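Local atomic coordinates of AB hydrolase-1 domain-containing protein (Thermoplasma acidophilum DSM 1728, PDB entry 3BDI), a protein that is of unknown function but is probably a hydrolase of the alpha/beta hydrolase superfamily, ABHD14 family. Residues D10-R15 / E74-D79. Sequence-based numbering, arbitrary orientation.
Sequences DVNGTR and EKYGID
The phenol ring of Tyr76 reaches the hairpin turn of residues 10-15 with one long edge and its hydroxyl. In the ring plane, at that edge, lies the backbone O of Val11, 3.5 Å from Tyr76 CE2. Over the centre of one face sits CG of Lys75, 3.7 Å above the plane, part of an extended aliphatic chain that roofs its neighbour's ring. Asn12 comes in at the hydroxyl end: its ND2 gives a nearly straight hydrogen bond to Tyr76 OH (3.1 Å, 170°), with the oxygen almost in the amide plane, and the amide and ring planes are 34° apart. The same OH has a second partner in Asp92 of helix 83-96. Val11 CG1, anti to the backbone N (chi1 -175°), packs 3.9 Å from Tyr76 CE2, its side chain crossing the tyrosine at about a right angle. The turn is type I', linking the edge strand 5-11 to its antiparallel neighbour 14-21 in the alpha/beta hydrolase sheet, and the tyrosine belongs to the loop between strand 57-62 and helix 83-96. Gly13 takes a backbone conformation that a CB would obstruct, and its N donates to Asp10 OD2 (3.1 Å) in an Asx motif. A leucine in place of Tyr76 would probably leave Asn12 ND2 and Asp92 without their shared hydroxyl and open a gap beside Val11. Thr14 OG1 approaches the ring obliquely, 4.0 Å from Tyr76 CD2, and is hydrogen-bonded to Ser73 OG, which also bonds the backbone N of Tyr76.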
loop_
_atom_site.group_PDB
_atom_site.type_symbol
_atom_site.label_atom_id
_atom_site.label_comp_id
_atom_site.label_asym_id
_atom_site.label_seq_id
_atom_site.Cartn_x
_atom_site.Cartn_y
_atom_site.Cartn_z
ATOM N N ASP A 10 -18.428 -5.939 -2.860
ATOM C CA ASP A 10 -19.037 -4.683 -3.193
ATOM C C ASP A 10 -18.517 -3.620 -2.291
ATOM O O ASP A 10 -18.635 -3.729 -1.054
ATOM C CB ASP A 10 -20.547 -4.728 -3.038
ATOM C CG ASP A 10 -21.205 -3.390 -3.469
ATOM O OD1 ASP A 10 -21.199 -3.120 -4.676
ATOM O OD2 ASP A 10 -21.660 -2.657 -2.612
ATOM N N VAL A 11 -17.956 -2.562 -2.879
ATOM C CA VAL A 11 -17.541 -1.372 -2.156
ATOM C C VAL A 11 -18.431 -0.231 -2.643
ATOM O O VAL A 11 -18.206 0.387 -3.685
ATOM C CB VAL A 11 -16.026 -1.077 -2.318
ATOM C CG1 VAL A 11 -15.639 0.115 -1.418
ATOM C CG2 VAL A 11 -15.207 -2.335 -1.965
ATOM N N ASN A 12 -19.507 0.027 -1.906
ATOM C CA ASN A 12 -20.470 1.082 -2.230
ATOM C C ASN A 12 -20.866 1.123 -3.680
ATOM O O ASN A 12 -20.956 2.182 -4.281
ATOM C CB ASN A 12 -19.988 2.442 -1.734
ATOM C CG ASN A 12 -19.949 2.504 -0.239
ATOM O OD1 ASN A 12 -20.928 2.138 0.427
ATOM N ND2 ASN A 12 -18.841 2.923 0.313
ATOM N N GLY A 13 -21.143 -0.043 -4.239
ATOM C CA GLY A 13 -21.694 -0.128 -5.586
ATOM C C GLY A 13 -20.671 -0.467 -6.668
ATOM O O GLY A 13 -21.038 -0.692 -7.817
ATOM N N THR A 14 -19.402 -0.533 -6.288
ATOM C CA THR A 14 -18.335 -0.905 -7.225
ATOM C C THR A 14 -17.874 -2.311 -6.922
ATOM O O THR A 14 -17.499 -2.612 -5.767
ATOM C CB THR A 14 -17.170 0.081 -7.128
ATOM O OG1 THR A 14 -17.630 1.363 -7.554
ATOM C CG2 THR A 14 -15.987 -0.334 -8.045
ATOM N N ARG A 15 -17.860 -3.156 -7.950
ATOM C CA ARG A 15 -17.436 -4.538 -7.827
ATOM C C ARG A 15 -15.911 -4.690 -7.860
ATOM O O ARG A 15 -15.289 -4.589 -8.916
ATOM C CB ARG A 15 -18.103 -5.388 -8.911
ATOM C CG ARG A 15 -17.910 -6.894 -8.812
ATOM C CD ARG A 15 -18.551 -7.560 -9.952
ATOM N NE ARG A 15 -18.519 -9.017 -9.932
ATOM C CZ ARG A 15 -17.684 -9.768 -10.643
ATOM N NH1 ARG A 15 -16.746 -9.261 -11.398
ATOM N NH2 ARG A 15 -17.812 -11.096 -10.556
ATOM N N GLU A 74 -17.419 5.550 -10.847
ATOM C CA GLU A 74 -17.569 6.989 -10.785
ATOM C C GLU A 74 -17.103 7.535 -9.463
ATOM O O GLU A 74 -16.472 8.589 -9.442
ATOM C CB GLU A 74 -19.024 7.414 -11.018
ATOM C CG GLU A 74 -19.503 7.104 -12.421
ATOM C CD GLU A 74 -20.965 7.341 -12.627
ATOM O OE1 GLU A 74 -21.484 8.367 -12.161
ATOM O OE2 GLU A 74 -21.629 6.483 -13.251
ATOM N N LYS A 75 -17.441 6.864 -8.367
ATOM C CA LYS A 75 -17.102 7.352 -7.026
ATOM C C LYS A 75 -15.580 7.333 -6.746
ATOM O O LYS A 75 -15.021 8.248 -6.080
ATOM C CB LYS A 75 -17.826 6.462 -5.998
ATOM C CG LYS A 75 -17.645 6.834 -4.546
ATOM C CD LYS A 75 -18.544 5.997 -3.644
ATOM C CE LYS A 75 -18.329 6.369 -2.191
ATOM N NZ LYS A 75 -18.991 7.694 -1.857
ATOM N N TYR A 76 -14.906 6.278 -7.216
ATOM C CA TYR A 76 -13.511 6.013 -6.848
ATOM C C TYR A 76 -12.545 6.155 -7.981
ATOM O O TYR A 76 -11.337 6.044 -7.769
ATOM C CB TYR A 76 -13.400 4.590 -6.280
ATOM C CG TYR A 76 -14.275 4.351 -5.051
ATOM C CD1 TYR A 76 -14.144 5.139 -3.909
ATOM C CD2 TYR A 76 -15.200 3.286 -5.012
ATOM C CE1 TYR A 76 -14.945 4.916 -2.808
ATOM C CE2 TYR A 76 -15.993 3.069 -3.912
ATOM C CZ TYR A 76 -15.840 3.854 -2.800
ATOM O OH TYR A 76 -16.638 3.591 -1.692
ATOM N N GLY A 77 -13.017 6.379 -9.196
ATOM C CA GLY A 77 -12.132 6.357 -10.352
ATOM C C GLY A 77 -11.107 7.455 -10.257
ATOM O O GLY A 77 -11.384 8.542 -9.726
ATOM N N ILE A 78 -9.908 7.171 -10.765
ATOM C CA ILE A 78 -8.810 8.146 -10.710
ATOM C C ILE A 78 -8.477 8.703 -12.084
ATOM O O ILE A 78 -7.472 9.407 -12.213
ATOM C CB ILE A 78 -7.563 7.662 -9.908
ATOM C CG1 ILE A 78 -7.079 6.313 -10.392
ATOM C CG2 ILE A 78 -7.873 7.648 -8.387
ATOM C CD1 ILE A 78 -6.416 6.379 -11.680
ATOM N N ASP A 79 -9.353 8.504 -13.068
ATOM C CA ASP A 79 -9.147 9.052 -14.415
ATOM C C ASP A 79 -8.872 10.549 -14.428
ATOM O O ASP A 79 -8.127 10.997 -15.297
ATOM C CB ASP A 79 -10.387 8.881 -15.290
ATOM C CG ASP A 79 -10.740 7.451 -15.545
ATOM O OD1 ASP A 79 -9.832 6.593 -15.493
ATOM O OD2 ASP A 79 -11.938 7.197 -15.826
#